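Local coordinates for protein phosphoribosylformylglycinamidine synthase, purS subunit (Thermotoga maritima, PDB 1VQ3) that is the PurS subunit of phosphoribosylformylglycinamidine synthase, a small alpha/beta protein that assembles with further copies of itself, at residues V22-R25 and S26-D30. Sequence-based numbering, arbitrary orientation.
Sequences VQYR and SNVRD
Val28 folds back onto Arg25 and Tyr24 through a type I beta turn running from Arg25 to Val28, where strand 15-24 ends and the chain swings round toward helix 31-43. The turn is closed by the amide N of Val28, which donates to the carbonyl O of Arg25 at 2.9 Å. That bond is fairly straight, with an N-H...O angle of 157°, but the donor stands well above the carbonyl plane. Ser26 and Asn27 occupy the two corner positions.

Across the turn, CB of Val28 lies 4.0 Å from CB of Tyr24, an apolar contact at the surface. With CG1 of Val28 anti to its backbone N (chi1 -177°), that methyl reaches the near end of the Tyr24 ring obliquely, 4.1 Å from both CG and CD1. Both side chains also touch Val86, so the packing continues toward the start of strand 87-93. Arg25 sends its extended chain away from the turn, and its NH2 hydrogen-bonds to the carbonyl O of Pro84. Beyond Val28, Asp30 is the N-cap of helix 31-43: OD1 accepts from the N of Gly33 and OD2 from the N of Leu53, tying the helix start to strand 51-62. Asn27 holds its CG between its own backbone N and carbonyl carbon (chi1 61°), which turns the amide back along the turn and leaves OD1 3.5 Å from CB of Arg25.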
ATOM      1  N   VAL C  22      13.152   3.468  -1.541  1.00 17.97           N
ATOM      2  CA  VAL C  22      13.975   2.551  -2.297  1.00 20.35           C
ATOM      3  C   VAL C  22      13.991   1.255  -1.517  1.00 21.90           C
ATOM      4  O   VAL C  22      14.402   1.219  -0.344  1.00 20.77           O
ATOM      5  CB  VAL C  22      15.452   3.032  -2.415  1.00 22.03           C
ATOM      6  CG1 VAL C  22      16.218   2.122  -3.365  1.00 22.81           C
ATOM      7  CG2 VAL C  22      15.500   4.478  -2.895  1.00 20.91           C
ATOM      8  N   GLN C  23      13.532   0.192  -2.154  1.00 17.95           N
ATOM      9  CA  GLN C  23      13.379  -1.079  -1.481  1.00 17.94           C
ATOM     10  C   GLN C  23      14.047  -2.140  -2.316  1.00 22.11           C
ATOM     11  O   GLN C  23      14.023  -2.069  -3.510  1.00 19.24           O
ATOM     12  CB  GLN C  23      11.905  -1.445  -1.341  1.00 20.26           C
ATOM     13  CG  GLN C  23      11.114  -0.623  -0.349  1.00 24.32           C
ATOM     14  CD  GLN C  23      11.511  -0.868   1.134  1.00 22.84           C
ATOM     15  OE1 GLN C  23      11.820  -1.983   1.557  1.00 30.18           O
ATOM     16  NE2 GLN C  23      11.465   0.180   1.904  1.00 22.97           N
ATOM     17  N   TYR C  24      14.593  -3.144  -1.662  1.00 21.59           N
ATOM     18  CA  TYR C  24      15.086  -4.301  -2.370  1.00 22.82           C
ATOM     19  C   TYR C  24      13.927  -5.038  -3.044  1.00 23.27           C
ATOM     20  O   TYR C  24      12.783  -5.149  -2.492  1.00 21.24           O
ATOM     21  CB  TYR C  24      15.806  -5.225  -1.402  1.00 21.31           C
ATOM     22  CG  TYR C  24      17.140  -4.703  -0.945  1.00 24.50           C
ATOM     23  CD1 TYR C  24      18.128  -4.341  -1.863  1.00 29.60           C
ATOM     24  CD2 TYR C  24      17.438  -4.632   0.387  1.00 29.15           C
ATOM     25  CE1 TYR C  24      19.364  -3.915  -1.441  1.00 32.12           C
ATOM     26  CE2 TYR C  24      18.672  -4.226   0.833  1.00 29.35           C
ATOM     27  CZ  TYR C  24      19.632  -3.859  -0.075  1.00 35.45           C
ATOM     28  OH  TYR C  24      20.846  -3.432   0.388  1.00 34.17           O
ATOM     29  N   ARG C  25      14.185  -5.521  -4.252  1.00 21.95           N
ATOM     30  CA  ARG C  25      13.178  -6.291  -4.929  1.00 25.23           C
ATOM     31  C   ARG C  25      12.921  -7.579  -4.129  1.00 23.66           C
ATOM     32  O   ARG C  25      13.748  -8.024  -3.337  1.00 24.13           O
ATOM     33  CB  ARG C  25      13.588  -6.633  -6.355  1.00 26.28           C
ATOM     34  CG  ARG C  25      13.804  -5.465  -7.254  1.00 31.11           C
ATOM     35  CD  ARG C  25      14.445  -5.868  -8.571  1.00 36.06           C
ATOM     36  NE  ARG C  25      14.694  -4.708  -9.416  1.00 41.69           N
ATOM     37  CZ  ARG C  25      13.755  -4.072 -10.103  1.00 51.38           C
ATOM     38  NH1 ARG C  25      12.487  -4.481 -10.059  1.00 53.15           N
ATOM     39  NH2 ARG C  25      14.075  -3.012 -10.836  1.00 53.58           N
ATOM     40  N   SER C  26      11.775  -8.192  -4.373  1.00 25.54           N
ATOM     41  CA  SER C  26      11.307  -9.289  -3.545  1.00 29.72           C
ATOM     42  C   SER C  26      12.208 -10.538  -3.675  1.00 31.62           C
ATOM     43  O   SER C  26      12.283 -11.366  -2.770  1.00 28.66           O
ATOM     44  CB  SER C  26       9.863  -9.609  -3.918  1.00 29.62           C
ATOM     45  OG  SER C  26       9.809  -9.923  -5.282  1.00 29.80           O
ATOM     46  N   ASN C  27      12.914 -10.654  -4.791  1.00 28.45           N
ATOM     47  CA  ASN C  27      13.803 -11.819  -4.961  1.00 32.91           C
ATOM     48  C   ASN C  27      15.202 -11.587  -4.379  1.00 32.08           C
ATOM     49  O   ASN C  27      16.102 -12.445  -4.547  1.00 30.06           O
ATOM     50  CB  ASN C  27      13.842 -12.252  -6.427  1.00 32.29           C
ATOM     51  CG  ASN C  27      14.372 -11.182  -7.351  1.00 37.63           C
ATOM     52  OD1 ASN C  27      14.434 -10.006  -7.012  1.00 36.12           O
ATOM     53  ND2 ASN C  27      14.784 -11.599  -8.537  1.00 39.68           N
ATOM     54  N   VAL C  28      15.391 -10.430  -3.721  1.00 28.74           N
ATOM     55  CA  VAL C  28      16.644 -10.122  -2.986  1.00 30.13           C
ATOM     56  C   VAL C  28      16.448 -10.375  -1.489  1.00 31.20           C
ATOM     57  O   VAL C  28      15.548  -9.822  -0.868  1.00 30.77           O
ATOM     58  CB  VAL C  28      17.087  -8.622  -3.161  1.00 29.12           C
ATOM     59  CG1 VAL C  28      18.421  -8.349  -2.453  1.00 28.49           C
ATOM     60  CG2 VAL C  28      17.183  -8.245  -4.601  1.00 27.47           C
ATOM     61  N   ARG C  29      17.299 -11.175  -0.881  1.00 32.58           N
ATOM     62  CA  ARG C  29      17.201 -11.416   0.561  1.00 34.88           C
ATOM     63  C   ARG C  29      17.529 -10.155   1.365  1.00 31.63           C
ATOM     64  O   ARG C  29      18.336  -9.340   0.943  1.00 31.33           O
ATOM     65  CB  ARG C  29      18.152 -12.523   0.971  1.00 34.59           C
ATOM     66  CG  ARG C  29      17.708 -13.251   2.205  1.00 41.18           C
ATOM     67  CD  ARG C  29      18.788 -14.133   2.778  1.00 43.66           C
ATOM     68  NE  ARG C  29      18.586 -14.405   4.189  1.00 50.03           N
ATOM     69  CZ  ARG C  29      19.506 -14.972   4.970  1.00 57.23           C
ATOM     70  NH1 ARG C  29      20.692 -15.338   4.474  1.00 60.23           N
ATOM     71  NH2 ARG C  29      19.244 -15.189   6.253  1.00 52.85           N
ATOM     72  N   ASP C  30      16.902  -9.997   2.521  1.00 32.25           N
ATOM     73  CA  ASP C  30      17.154  -8.841   3.385  1.00 32.97           C
ATOM     74  C   ASP C  30      17.467  -9.321   4.815  1.00 31.26           C
ATOM     75  O   ASP C  30      16.607  -9.273   5.678  1.00 32.38           O
ATOM     76  CB  ASP C  30      15.936  -7.883   3.343  1.00 32.11           C
ATOM     77  CG  ASP C  30      16.058  -6.710   4.315  1.00 34.92           C
ATOM     78  OD1 ASP C  30      17.180  -6.388   4.797  1.00 30.22           O
ATOM     79  OD2 ASP C  30      15.053  -6.040   4.644  1.00 31.29           O
TER